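PDB 6K93: type III effector XopAI from Xanthomonas citri, which adopts a mono-ADP-ribosyltransferase fold, probably binds arginine-containing peptides through that domain, and acts as a type III effector of a plant-pathogenic bacterium. Local coordinates for residues Lys97-Leu102 / Lys188-Thr193; Pro137-Arg142 / Thr176-Val181; His208-Glu213 / Thr270-Ser275; Asn144-Arg149 / Ala170-Thr175. All coordinates share one frame; numbering follows the deposited sequence.

Contact 1: residues Lys97-Leu102 / Lys188-Thr193; sequences KQKKQL and KEARPT
K99 on helix 95-109 and P192 in the irregular segment 188-193 are the nearest backbone pair, their CA atoms 6.8 Å apart, so a single long side chain can bridge from the helix to the loop. K99 is that bridge. Its CG is trans to the backbone N (chi1 175°) and the chain stays extended beyond it, which carries the ammonium group off the helix and up to the loop's own carbonyls. K99 NZ gives a short hydrogen bond of 2.7 Å to A190 O, with the nitrogen tilted 25° from that carbonyl's plane. A second, longer bond of 3.2 Å runs from K99 NZ to K188 O, and here the nitrogen sits well above the carbonyl plane, 71° out of it. A weak bond to E187 O adds a third backbone acceptor. Lysine suits this place because its three N-H groups can serve several carbonyls of a bending chain while its methylenes serve as a nonpolar stem. That stem crosses P192 at about a right angle, with K99 CD 3.8 Å from P192 CB; the pyrrolidine CB and CG rest against it, leaving the ammonium group to the carbonyls. The loop then turns directly into helix 194-209, where T193 acts as N-cap and its OG1 is hydrogen-bonded to G196 N. On the same helix L197 packs against Q98 and L102.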
loop_
_atom_site.group_PDB
_atom_site.type_symbol
_atom_site.label_atom_id
_atom_site.label_comp_id
_atom_site.label_asym_id
_atom_site.label_seq_id
_atom_site.Cartn_x
_atom_site.Cartn_y
_atom_site.Cartn_z
ATOM N N LYS A 97 14.169 -14.025 -3.810
ATOM C CA LYS A 97 15.081 -13.099 -4.475
ATOM C C LYS A 97 14.330 -11.896 -5.039
ATOM O O LYS A 97 14.814 -10.761 -4.960
ATOM C CB LYS A 97 15.850 -13.811 -5.592
ATOM C CG LYS A 97 16.814 -12.907 -6.339
ATOM C CD LYS A 97 17.747 -13.726 -7.227
ATOM C CE LYS A 97 18.954 -12.909 -7.679
ATOM N NZ LYS A 97 20.031 -13.757 -8.272
ATOM N N GLN A 98 13.142 -12.116 -5.612
ATOM C CA GLN A 98 12.365 -10.977 -6.106
ATOM C C GLN A 98 12.051 -9.995 -4.991
ATOM O O GLN A 98 12.107 -8.779 -5.188
ATOM C CB GLN A 98 11.060 -11.445 -6.724
ATOM C CG GLN A 98 11.203 -12.116 -8.042
ATOM C CD GLN A 98 9.855 -12.323 -8.664
ATOM O OE1 GLN A 98 9.106 -11.370 -8.889
ATOM N NE2 GLN A 98 9.522 -13.579 -8.941
ATOM N N LYS A 99 11.661 -10.509 -3.829
ATOM C CA LYS A 99 11.335 -9.662 -2.693
ATOM C C LYS A 99 12.566 -8.899 -2.215
ATOM O O LYS A 99 12.493 -7.696 -1.936
ATOM C CB LYS A 99 10.767 -10.532 -1.593
ATOM C CG LYS A 99 10.479 -9.856 -0.313
ATOM C CD LYS A 99 9.947 -10.907 0.629
ATOM C CE LYS A 99 10.003 -10.459 2.061
ATOM N NZ LYS A 99 9.806 -11.660 2.939
ATOM N N LYS A 100 13.718 -9.576 -2.137
ATOM C CA LYS A 100 14.947 -8.890 -1.750
ATOM C C LYS A 100 15.282 -7.781 -2.737
ATOM O O LYS A 100 15.596 -6.654 -2.329
ATOM C CB LYS A 100 16.093 -9.905 -1.647
ATOM C CG LYS A 100 17.449 -9.280 -1.403
ATOM C CD LYS A 100 18.487 -10.356 -1.206
ATOM C CE LYS A 100 19.836 -9.778 -0.858
ATOM N NZ LYS A 100 20.843 -10.858 -0.650
ATOM N N GLN A 101 15.198 -8.072 -4.047
ATOM C CA GLN A 101 15.501 -7.053 -5.045
ATOM C C GLN A 101 14.518 -5.883 -4.965
ATOM O O GLN A 101 14.908 -4.711 -5.115
ATOM C CB GLN A 101 15.491 -7.677 -6.436
ATOM C CG GLN A 101 16.715 -8.579 -6.671
ATOM C CD GLN A 101 16.640 -9.369 -7.963
ATOM O OE1 GLN A 101 15.565 -9.537 -8.542
ATOM N NE2 GLN A 101 17.784 -9.871 -8.414
ATOM N N LEU A 102 13.227 -6.167 -4.735
ATOM C CA LEU A 102 12.270 -5.072 -4.616
ATOM C C LEU A 102 12.580 -4.196 -3.404
ATOM O O LEU A 102 12.568 -2.961 -3.498
ATOM C CB LEU A 102 10.848 -5.616 -4.547
ATOM C CG LEU A 102 9.773 -4.535 -4.450
ATOM C CD1 LEU A 102 9.894 -3.479 -5.539
ATOM C CD2 LEU A 102 8.401 -5.192 -4.528
ATOM N N LYS A 188 10.128 -8.656 6.510
ATOM C CA LYS A 188 11.249 -9.592 6.440
ATOM C C LYS A 188 10.782 -11.042 6.520
ATOM O O LYS A 188 11.284 -11.907 5.784
ATOM C CB LYS A 188 12.251 -9.292 7.559
ATOM C CG LYS A 188 13.546 -10.094 7.481
ATOM C CD LYS A 188 14.627 -9.315 6.728
ATOM C CE LYS A 188 15.525 -10.255 5.932
ATOM N NZ LYS A 188 16.610 -9.549 5.194
ATOM N N GLU A 189 9.847 -11.338 7.422
ATOM C CA GLU A 189 9.427 -12.709 7.683
ATOM C C GLU A 189 8.212 -13.143 6.874
ATOM O O GLU A 189 7.768 -14.291 7.021
ATOM C CB GLU A 189 9.111 -12.888 9.173
ATOM C CG GLU A 189 10.294 -13.334 10.010
ATOM C CD GLU A 189 10.117 -13.021 11.489
ATOM O OE1 GLU A 189 9.048 -13.351 12.054
ATOM O OE2 GLU A 189 11.051 -12.449 12.088
ATOM N N ALA A 190 7.665 -12.283 6.016
ATOM C CA ALA A 190 6.512 -12.666 5.216
ATOM C C ALA A 190 6.901 -13.637 4.116
ATOM O O ALA A 190 8.018 -13.612 3.606
ATOM C CB ALA A 190 5.855 -11.427 4.593
ATOM N N ARG A 191 5.949 -14.498 3.762
ATOM C CA ARG A 191 6.098 -15.392 2.614
ATOM C C ARG A 191 5.643 -14.619 1.391
ATOM O O ARG A 191 4.453 -14.285 1.295
ATOM C CB ARG A 191 5.251 -16.648 2.794
ATOM C CG ARG A 191 5.766 -17.641 3.824
ATOM C CD ARG A 191 5.011 -18.980 3.709
ATOM N NE ARG A 191 4.461 -19.191 2.364
ATOM C CZ ARG A 191 5.095 -19.829 1.383
ATOM N NH1 ARG A 191 6.302 -20.340 1.593
ATOM N NH2 ARG A 191 4.523 -19.960 0.193
ATOM N N PRO A 192 6.524 -14.261 0.454
ATOM C CA PRO A 192 6.086 -13.413 -0.655
ATOM C C PRO A 192 5.265 -14.202 -1.660
ATOM O O PRO A 192 5.373 -15.428 -1.778
ATOM C CB PRO A 192 7.399 -12.919 -1.268
ATOM C CG PRO A 192 8.341 -14.016 -1.043
ATOM C CD PRO A 192 7.941 -14.638 0.310
ATOM N N THR A 193 4.390 -13.484 -2.344
ATOM C CA THR A 193 3.693 -14.034 -3.494
ATOM C C THR A 193 3.949 -13.140 -4.691
ATOM O O THR A 193 4.205 -11.943 -4.558
ATOM C CB THR A 193 2.172 -14.150 -3.262
ATOM O OG1 THR A 193 1.592 -12.839 -3.153
ATOM C CG2 THR A 193 1.891 -14.940 -2.001
#

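Contact 2: residues Pro137-Arg142 / Thr176-Val181; sequences PERQQR and TDDYEV
An ST turn presents D178 to R139 of helix 136-156, and the two meet in a buried salt bridge. R139 NH2 lies 2.9 Å from D178 OD2, with an N-H...O angle of 143°. The oxygen is exactly in the guanidinium plane at its edge, whereas the nitrogen reaches the syn side of the carboxylate from 27° outside that group's plane. The two planes are 50° apart, and the salt bridge rests mainly on this one bond; the second, from R139 NH2 to D178 OD1 at 3.5 Å, is weak. A bend at chi3 turns the arginine head, whose NE is hydrogen-bonded to L127 O and whose guanidinium makes a cation-pi contact with W131, so several groups fix its rotation. In the turn itself, T176 OG1 accepts from D178 N at 3.1 Å, holding the aspartate's backbone in place behind the salt bridge. The same hydroxyl is hydrogen-bonded to A173 O near the end of helix 165-174, which ties the turn to the helix it follows within the helical part of the fold. Threonine suits the site twice over, since its methyl also meets the next arginine: T176 CG2 is 4.0 Å from R142 NH1. R142 and T176 approach each other head-on from their two segments, and R142 NH1 forms a salt bridge with E279.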
loop_
_atom_site.group_PDB
_atom_site.type_symbol
_atom_site.label_atom_id
_atom_site.label_comp_id
_atom_site.label_asym_id
_atom_site.label_seq_id
_atom_site.Cartn_x
_atom_site.Cartn_y
_atom_site.Cartn_z
ATOM N N PRO A 137 -13.339 -13.494 -15.478
ATOM C CA PRO A 137 -14.269 -12.637 -16.244
ATOM C C PRO A 137 -14.848 -11.497 -15.416
ATOM O O PRO A 137 -14.876 -10.361 -15.879
ATOM C CB PRO A 137 -15.336 -13.644 -16.722
ATOM C CG PRO A 137 -14.587 -14.972 -16.802
ATOM C CD PRO A 137 -13.624 -14.931 -15.636
ATOM N N GLU A 138 -15.299 -11.772 -14.192
ATOM C CA GLU A 138 -15.857 -10.731 -13.326
ATOM C C GLU A 138 -14.799 -9.697 -12.978
ATOM O O GLU A 138 -15.067 -8.488 -13.023
ATOM C CB GLU A 138 -16.437 -11.384 -12.054
ATOM C CG GLU A 138 -16.688 -10.474 -10.870
ATOM C CD GLU A 138 -16.987 -11.263 -9.590
ATOM O OE1 GLU A 138 -16.681 -10.758 -8.493
ATOM O OE2 GLU A 138 -17.532 -12.382 -9.686
ATOM N N ARG A 139 -13.585 -10.159 -12.638
ATOM C CA ARG A 139 -12.536 -9.245 -12.207
ATOM C C ARG A 139 -11.942 -8.467 -13.368
ATOM O O ARG A 139 -11.454 -7.338 -13.182
ATOM C CB ARG A 139 -11.495 -10.018 -11.433
ATOM C CG ARG A 139 -12.091 -10.495 -10.107
ATOM C CD ARG A 139 -11.102 -11.132 -9.157
ATOM N NE ARG A 139 -10.047 -10.230 -8.705
ATOM C CZ ARG A 139 -10.121 -9.409 -7.664
ATOM N NH1 ARG A 139 -11.224 -9.347 -6.928
ATOM N NH2 ARG A 139 -9.078 -8.648 -7.363
ATOM N N GLN A 140 -12.010 -9.014 -14.578
ATOM C CA GLN A 140 -11.659 -8.226 -15.753
ATOM C C GLN A 140 -12.600 -7.044 -15.919
ATOM O O GLN A 140 -12.168 -5.937 -16.243
ATOM C CB GLN A 140 -11.703 -9.104 -17.004
ATOM C CG GLN A 140 -11.490 -8.348 -18.259
ATOM C CD GLN A 140 -10.784 -9.186 -19.285
ATOM O OE1 GLN A 140 -11.386 -9.613 -20.264
ATOM N NE2 GLN A 140 -9.499 -9.465 -19.042
ATOM N N GLN A 141 -13.897 -7.264 -15.722
ATOM C CA GLN A 141 -14.849 -6.162 -15.802
ATOM C C GLN A 141 -14.563 -5.133 -14.724
ATOM O O GLN A 141 -14.597 -3.919 -14.982
ATOM C CB GLN A 141 -16.271 -6.694 -15.677
ATOM C CG GLN A 141 -16.727 -7.460 -16.905
ATOM C CD GLN A 141 -16.558 -6.655 -18.177
ATOM O OE1 GLN A 141 -17.082 -5.546 -18.291
ATOM N NE2 GLN A 141 -15.798 -7.188 -19.128
ATOM N N ARG A 142 -14.254 -5.603 -13.511
ATOM C CA ARG A 142 -13.908 -4.694 -12.423
ATOM C C ARG A 142 -12.671 -3.866 -12.779
ATOM O O ARG A 142 -12.650 -2.641 -12.607
ATOM C CB ARG A 142 -13.670 -5.487 -11.146
ATOM C CG ARG A 142 -13.288 -4.605 -9.981
ATOM C CD ARG A 142 -13.275 -5.331 -8.645
ATOM N NE ARG A 142 -13.938 -4.514 -7.629
ATOM C CZ ARG A 142 -13.771 -4.648 -6.316
ATOM N NH1 ARG A 142 -14.408 -3.826 -5.495
ATOM N NH2 ARG A 142 -12.904 -5.528 -5.827
ATOM N N THR A 176 -9.742 -1.965 -1.231
ATOM C CA THR A 176 -10.620 -3.125 -1.244
ATOM C C THR A 176 -10.004 -4.210 -0.354
ATOM O O THR A 176 -8.901 -4.063 0.180
ATOM C CB THR A 176 -10.840 -3.645 -2.662
ATOM O OG1 THR A 176 -9.669 -4.365 -3.103
ATOM C CG2 THR A 176 -11.164 -2.513 -3.630
ATOM N N ASP A 177 -10.690 -5.355 -0.255
ATOM C CA ASP A 177 -10.174 -6.475 0.505
ATOM C C ASP A 177 -8.903 -7.055 -0.110
ATOM O O ASP A 177 -8.233 -7.858 0.549
ATOM C CB ASP A 177 -11.238 -7.562 0.586
ATOM C CG ASP A 177 -12.438 -7.142 1.431
ATOM O OD1 ASP A 177 -12.261 -6.285 2.322
ATOM O OD2 ASP A 177 -13.551 -7.652 1.187
ATOM N N ASP A 178 -8.546 -6.662 -1.338
ATOM C CA ASP A 178 -7.285 -7.101 -1.930
ATOM C C ASP A 178 -6.065 -6.695 -1.115
ATOM O O ASP A 178 -4.980 -7.234 -1.332
ATOM C CB ASP A 178 -7.106 -6.518 -3.347
ATOM C CG ASP A 178 -8.125 -7.046 -4.364
ATOM O OD1 ASP A 178 -8.993 -7.833 -3.999
ATOM O OD2 ASP A 178 -8.023 -6.620 -5.531
ATOM N N TYR A 179 -6.197 -5.739 -0.199
ATOM C CA TYR A 179 -5.031 -5.236 0.521
ATOM C C TYR A 179 -4.272 -6.325 1.257
ATOM O O TYR A 179 -3.066 -6.184 1.505
ATOM C CB TYR A 179 -5.437 -4.165 1.538
ATOM C CG TYR A 179 -6.074 -4.638 2.843
ATOM C CD1 TYR A 179 -7.367 -5.121 2.876
ATOM C CD2 TYR A 179 -5.363 -4.620 4.045
ATOM C CE1 TYR A 179 -7.960 -5.555 4.056
ATOM C CE2 TYR A 179 -5.948 -5.040 5.232
ATOM C CZ TYR A 179 -7.249 -5.511 5.218
ATOM O OH TYR A 179 -7.865 -5.947 6.390
ATOM N N GLU A 180 -4.952 -7.394 1.649
ATOM C CA GLU A 180 -4.294 -8.437 2.434
ATOM C C GLU A 180 -3.168 -9.114 1.671
ATOM O O GLU A 180 -2.247 -9.642 2.311
ATOM C CB GLU A 180 -5.333 -9.464 2.894
ATOM C CG GLU A 180 -6.254 -8.864 3.951
ATOM C CD GLU A 180 -6.781 -9.887 4.927
ATOM O OE1 GLU A 180 -7.673 -10.660 4.536
ATOM O OE2 GLU A 180 -6.306 -9.897 6.082
ATOM N N VAL A 181 -3.210 -9.097 0.332
ATOM C CA VAL A 181 -2.151 -9.744 -0.426
ATOM C C VAL A 181 -0.874 -8.927 -0.414
ATOM O O VAL A 181 0.205 -9.462 -0.690
ATOM C CB VAL A 181 -2.589 -10.025 -1.880
ATOM C CG1 VAL A 181 -2.514 -8.816 -2.766
ATOM C CG2 VAL A 181 -1.751 -11.198 -2.476
#

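Contact 3: residues His208-Glu213 / Thr270-Ser275; sequences HSLPEE and TGKRIS
K272 NZ, facing E212 across the contact, is gripped from several sides. Within its own segment it bonds T270 O at 3.0 Å, close to the carbonyl plane. Water 1 takes a further bond from K272 NZ at 2.9 Å, and S215 OG is another partner. E212 OE1 stays 4.2 Å from K272 NZ, beyond a salt bridge; S215 OG, bonded to both, links the two charges, and water 1 lies between them too, though its approach to E212 OE1 is doubtfully short. A lysine can do this because its chain folds, bent at chi2 and chi4 (-72°), back toward the T270 carbonyl. The methylenes run alongside L210, the two side chains pointing in opposing senses: K272 CE lies 3.9 Å from L210 CB. Further along, water 2 bridges E213 O and R273 NH1. L210 follows helix 194-209 and also packs on L171 of helix 165-174, while short strand 272-273 bonds through K272 to L287 of strand 285-288, and G271 and R273 bond to Y216 and Y214, just after segment 208-213.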
loop_
_atom_site.group_PDB
_atom_site.type_symbol
_atom_site.label_atom_id
_atom_site.label_comp_id
_atom_site.label_asym_id
_atom_site.label_seq_id
_atom_site.Cartn_x
_atom_site.Cartn_y
_atom_site.Cartn_z
ATOM N N HIS A 208 4.573 7.591 -4.541
ATOM C CA HIS A 208 5.689 8.491 -4.757
ATOM C C HIS A 208 5.514 9.381 -5.974
ATOM O O HIS A 208 6.283 10.333 -6.135
ATOM C CB HIS A 208 6.987 7.686 -4.878
ATOM C CG HIS A 208 7.479 7.151 -3.573
ATOM N ND1 HIS A 208 7.706 7.964 -2.481
ATOM C CD2 HIS A 208 7.774 5.890 -3.171
ATOM C CE1 HIS A 208 8.129 7.229 -1.470
ATOM N NE2 HIS A 208 8.182 5.969 -1.864
ATOM N N SER A 209 4.515 9.125 -6.816
ATOM C CA SER A 209 4.295 9.976 -7.969
ATOM C C SER A 209 3.153 10.965 -7.759
ATOM O O SER A 209 3.100 11.968 -8.481
ATOM C CB SER A 209 4.051 9.131 -9.217
ATOM O OG SER A 209 2.958 8.287 -9.109
ATOM N N LEU A 210 2.270 10.744 -6.772
ATOM C CA LEU A 210 1.235 11.728 -6.471
ATOM C C LEU A 210 1.883 13.081 -6.206
ATOM O O LEU A 210 2.914 13.149 -5.526
ATOM C CB LEU A 210 0.416 11.337 -5.239
ATOM C CG LEU A 210 -0.685 10.299 -5.473
ATOM C CD1 LEU A 210 -1.283 9.832 -4.175
ATOM C CD2 LEU A 210 -1.784 10.814 -6.420
ATOM N N PRO A 211 1.308 14.175 -6.697
ATOM C CA PRO A 211 1.905 15.486 -6.425
ATOM C C PRO A 211 1.807 15.864 -4.953
ATOM O O PRO A 211 1.024 15.302 -4.174
ATOM C CB PRO A 211 1.115 16.449 -7.314
ATOM C CG PRO A 211 -0.114 15.716 -7.740
ATOM C CD PRO A 211 0.159 14.234 -7.617
ATOM N N GLU A 212 2.629 16.855 -4.583
ATOM C CA GLU A 212 2.827 17.175 -3.175
ATOM C C GLU A 212 1.563 17.705 -2.509
ATOM O O GLU A 212 1.419 17.590 -1.284
ATOM C CB GLU A 212 3.978 18.176 -3.032
ATOM C CG GLU A 212 4.217 18.728 -1.632
ATOM C CD GLU A 212 4.560 17.685 -0.579
ATOM O OE1 GLU A 212 4.756 16.490 -0.891
ATOM O OE2 GLU A 212 4.648 18.083 0.598
ATOM N N GLU A 213 0.608 18.231 -3.267
ATOM C CA GLU A 213 -0.630 18.667 -2.631
ATOM C C GLU A 213 -1.429 17.510 -2.039
ATOM O O GLU A 213 -2.339 17.757 -1.244
ATOM C CB GLU A 213 -1.480 19.467 -3.623
ATOM C CG GLU A 213 -1.751 18.752 -4.932
ATOM C CD GLU A 213 -0.844 19.208 -6.065
ATOM O OE1 GLU A 213 0.384 19.359 -5.855
ATOM O OE2 GLU A 213 -1.365 19.405 -7.182
ATOM N N THR A 270 4.711 13.579 4.496
ATOM C CA THR A 270 4.441 13.265 3.101
ATOM C C THR A 270 3.507 12.078 2.930
ATOM O O THR A 270 3.330 11.606 1.800
ATOM C CB THR A 270 5.741 12.991 2.338
ATOM O OG1 THR A 270 6.319 11.766 2.785
ATOM C CG2 THR A 270 6.724 14.129 2.506
ATOM N N GLY A 271 2.928 11.546 4.009
ATOM C CA GLY A 271 1.927 10.512 3.865
ATOM C C GLY A 271 0.839 11.008 2.933
ATOM O O GLY A 271 0.395 12.152 3.036
ATOM N N LYS A 272 0.350 10.158 2.042
ATOM C CA LYS A 272 -0.496 10.634 0.962
ATOM C C LYS A 272 -1.959 10.357 1.253
ATOM O O LYS A 272 -2.335 9.257 1.686
ATOM C CB LYS A 272 -0.104 9.972 -0.366
ATOM C CG LYS A 272 1.237 10.448 -0.908
ATOM C CD LYS A 272 1.159 11.873 -1.341
ATOM C CE LYS A 272 2.414 12.343 -2.046
ATOM N NZ LYS A 272 3.548 12.512 -1.102
ATOM N N ARG A 273 -2.784 11.364 0.989
ATOM C CA ARG A 273 -4.230 11.272 1.124
ATOM C C ARG A 273 -4.796 10.528 -0.065
ATOM O O ARG A 273 -4.608 10.963 -1.206
ATOM C CB ARG A 273 -4.827 12.671 1.189
ATOM C CG ARG A 273 -4.156 13.551 2.218
ATOM C CD ARG A 273 -4.634 14.987 2.091
ATOM N NE ARG A 273 -5.885 15.124 2.803
ATOM C CZ ARG A 273 -6.512 16.288 2.963
ATOM N NH1 ARG A 273 -5.994 17.406 2.458
ATOM N NH2 ARG A 273 -7.650 16.356 3.642
ATOM N N ILE A 274 -5.447 9.391 0.178
ATOM C CA ILE A 274 -5.964 8.586 -0.923
ATOM C C ILE A 274 -7.485 8.512 -0.941
ATOM O O ILE A 274 -8.051 7.708 -1.703
ATOM C CB ILE A 274 -5.333 7.186 -0.923
ATOM C CG1 ILE A 274 -5.706 6.369 0.332
ATOM C CG2 ILE A 274 -3.808 7.299 -1.014
ATOM C CD1 ILE A 274 -5.366 4.859 0.165
ATOM N N SER A 275 -8.157 9.372 -0.177
ATOM C CA SER A 275 -9.623 9.398 -0.183
ATOM C C SER A 275 -10.198 9.628 -1.580
ATOM O O SER A 275 -11.253 9.072 -1.914
ATOM C CB SER A 275 -10.134 10.460 0.798
ATOM O OG SER A 275 -9.625 11.760 0.490
HETATM O O HOH W 1 5.517 14.438 -1.904
HETATM O O HOH W 2 -3.099 17.868 1.336
#

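Contact 4: residues Asn144-Arg149 / Ala170-Thr175; sequences NGMMQR and ALQAWT
Extended chains bring Q172 and R149 together: Q172 has CG trans to its backbone N (chi1 -177°) and is extended beyond it, R149 starts likewise and is extended from CG to NE, and each reaches across from its helix. R149 NH1 donates 2.8 Å to Q172 OE1, which lies in the guanidinium plane at its edge. The nitrogen, by contrast, stands almost directly over the amide, 82° out of the carbonyl plane, and the guanidinium and amide planes stand nearly perpendicular. R149 NH1 is also hydrogen-bonded to F277 O. OE1 thus accepts off its lone pairs, and Q172 NE2 bonds E279 OE2, which together settle which end of the amide is oxygen. The pair joins helix 136-156 to helix 165-174, consecutive helices of the helical part of the fold. M146 lays its flexible thioether against the amide in van der Waals contact: M146 CG is 3.4 Å from Q172 NE2, and M146 SD 3.7 Å from Q172 CD. Where helix 165-174 ends, T175 OG1 donates to Q172 O at 2.7 Å, beside the bond from T175 N.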
loop_
_atom_site.group_PDB
_atom_site.type_symbol
_atom_site.label_atom_id
_atom_site.label_comp_id
_atom_site.label_asym_id
_atom_site.label_seq_id
_atom_site.Cartn_x
_atom_site.Cartn_y
_atom_site.Cartn_z
ATOM N N ASN A 144 -11.492 -3.140 -15.810
ATOM C CA ASN A 144 -11.851 -2.167 -16.836
ATOM C C ASN A 144 -12.567 -0.971 -16.226
ATOM O O ASN A 144 -12.313 0.172 -16.611
ATOM C CB ASN A 144 -12.728 -2.820 -17.896
ATOM C CG ASN A 144 -11.984 -3.853 -18.717
ATOM O OD1 ASN A 144 -10.761 -3.902 -18.715
ATOM N ND2 ASN A 144 -12.733 -4.692 -19.419
ATOM N N GLY A 145 -13.467 -1.214 -15.275
ATOM C CA GLY A 145 -14.177 -0.112 -14.638
ATOM C C GLY A 145 -13.262 0.791 -13.837
ATOM O O GLY A 145 -13.424 2.021 -13.846
ATOM N N MET A 146 -12.307 0.196 -13.114
ATOM C CA MET A 146 -11.339 1.008 -12.378
ATOM C C MET A 146 -10.458 1.811 -13.341
ATOM O O MET A 146 -10.172 2.996 -13.093
ATOM C CB MET A 146 -10.509 0.117 -11.467
ATOM C CG MET A 146 -11.309 -0.389 -10.326
ATOM S SD MET A 146 -10.219 -1.150 -9.102
ATOM C CE MET A 146 -10.171 -2.560 -9.881
ATOM N N MET A 147 -10.008 1.195 -14.439
ATOM C CA MET A 147 -9.202 1.932 -15.409
ATOM C C MET A 147 -9.975 3.123 -15.959
ATOM O O MET A 147 -9.423 4.217 -16.125
ATOM C CB MET A 147 -8.769 0.996 -16.535
ATOM C CG MET A 147 -7.718 -0.027 -16.171
ATOM S SD MET A 147 -6.073 0.707 -15.947
ATOM C CE MET A 147 -5.702 1.204 -17.618
ATOM N N GLN A 148 -11.233 2.904 -16.328
ATOM C CA GLN A 148 -12.056 4.005 -16.828
ATOM C C GLN A 148 -12.219 5.092 -15.774
ATOM O O GLN A 148 -12.094 6.284 -16.079
ATOM C CB GLN A 148 -13.419 3.479 -17.277
ATOM C CG GLN A 148 -14.321 4.519 -17.930
ATOM C CD GLN A 148 -13.749 5.124 -19.205
ATOM O OE1 GLN A 148 -12.899 4.534 -19.870
ATOM N NE2 GLN A 148 -14.221 6.319 -19.548
ATOM N N ARG A 149 -12.487 4.702 -14.526
ATOM C CA ARG A 149 -12.658 5.687 -13.462
ATOM C C ARG A 149 -11.406 6.533 -13.295
ATOM O O ARG A 149 -11.490 7.755 -13.123
ATOM C CB ARG A 149 -13.024 4.991 -12.142
ATOM C CG ARG A 149 -13.015 5.892 -10.918
ATOM C CD ARG A 149 -13.407 5.161 -9.636
ATOM N NE ARG A 149 -13.572 6.102 -8.515
ATOM C CZ ARG A 149 -12.909 6.033 -7.367
ATOM N NH1 ARG A 149 -12.040 5.068 -7.154
ATOM N NH2 ARG A 149 -13.122 6.943 -6.426
ATOM N N ALA A 170 -4.141 0.886 -8.563
ATOM C CA ALA A 170 -3.564 0.209 -7.409
ATOM C C ALA A 170 -4.005 0.850 -6.099
ATOM O O ALA A 170 -4.224 0.142 -5.109
ATOM C CB ALA A 170 -2.025 0.188 -7.521
ATOM N N LEU A 171 -4.106 2.183 -6.058
ATOM C CA LEU A 171 -4.586 2.846 -4.849
ATOM C C LEU A 171 -6.034 2.492 -4.579
ATOM O O LEU A 171 -6.398 2.204 -3.442
ATOM C CB LEU A 171 -4.397 4.362 -4.945
ATOM C CG LEU A 171 -2.967 4.893 -5.038
ATOM C CD1 LEU A 171 -3.006 6.431 -5.125
ATOM C CD2 LEU A 171 -2.141 4.425 -3.864
ATOM N N GLN A 172 -6.870 2.465 -5.613
ATOM C CA GLN A 172 -8.238 2.018 -5.398
ATOM C C GLN A 172 -8.266 0.570 -4.924
ATOM O O GLN A 172 -8.994 0.229 -3.985
ATOM C CB GLN A 172 -9.081 2.198 -6.664
ATOM C CG GLN A 172 -10.544 1.811 -6.427
ATOM C CD GLN A 172 -11.425 2.036 -7.638
ATOM O OE1 GLN A 172 -11.097 2.805 -8.524
ATOM N NE2 GLN A 172 -12.572 1.365 -7.657
ATOM N N ALA A 173 -7.454 -0.296 -5.541
ATOM C CA ALA A 173 -7.431 -1.705 -5.152
ATOM C C ALA A 173 -6.976 -1.868 -3.711
ATOM O O ALA A 173 -7.455 -2.759 -2.998
ATOM C CB ALA A 173 -6.508 -2.497 -6.093
ATOM N N TRP A 174 -6.040 -1.021 -3.269
ATOM C CA TRP A 174 -5.598 -1.064 -1.887
ATOM C C TRP A 174 -6.774 -0.896 -0.929
ATOM O O TRP A 174 -6.796 -1.500 0.144
ATOM C CB TRP A 174 -4.543 0.009 -1.635
ATOM C CG TRP A 174 -4.342 0.231 -0.180
ATOM C CD1 TRP A 174 -4.945 1.214 0.588
ATOM C CD2 TRP A 174 -3.610 -0.578 0.732
ATOM N NE1 TRP A 174 -4.586 1.075 1.899
ATOM C CE2 TRP A 174 -3.771 -0.022 2.012
ATOM C CE3 TRP A 174 -2.816 -1.708 0.585
ATOM C CZ2 TRP A 174 -3.167 -0.555 3.122
ATOM C CZ3 TRP A 174 -2.209 -2.237 1.693
ATOM C CH2 TRP A 174 -2.369 -1.669 2.947
ATOM N N THR A 175 -7.756 -0.077 -1.287
ATOM C CA THR A 175 -8.880 0.178 -0.403
ATOM C C THR A 175 -9.974 -0.883 -0.489
ATOM O O THR A 175 -11.021 -0.735 0.150
ATOM C CB THR A 175 -9.480 1.566 -0.671
ATOM O OG1 THR A 175 -10.147 1.632 -1.943
ATOM C CG2 THR A 175 -8.389 2.638 -0.619
#

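How the contacts relate
Contact 1 lies at the surface and contact 3 is partly buried, on opposite sides of the chain's centre; contacts 2 and 4 are buried neighbours, about 9 Å between centres. Both send arginines from helix 136-156 to the end of helix 165-174 and the turn after it, and E279 serves both, meeting R142 in one and Q172 in the other. Their chemistry is charged or amide, whereas contacts 1 and 3 each rest on a lysine with a packed stem: in contact 1 the ammonium bonds carbonyls across the contact, in contact 3 a carbonyl of its own segment, a serine and a water. I274, just after strand 272-273, meets W174 of contact 4, while L210, after helix 194-209, meets L171.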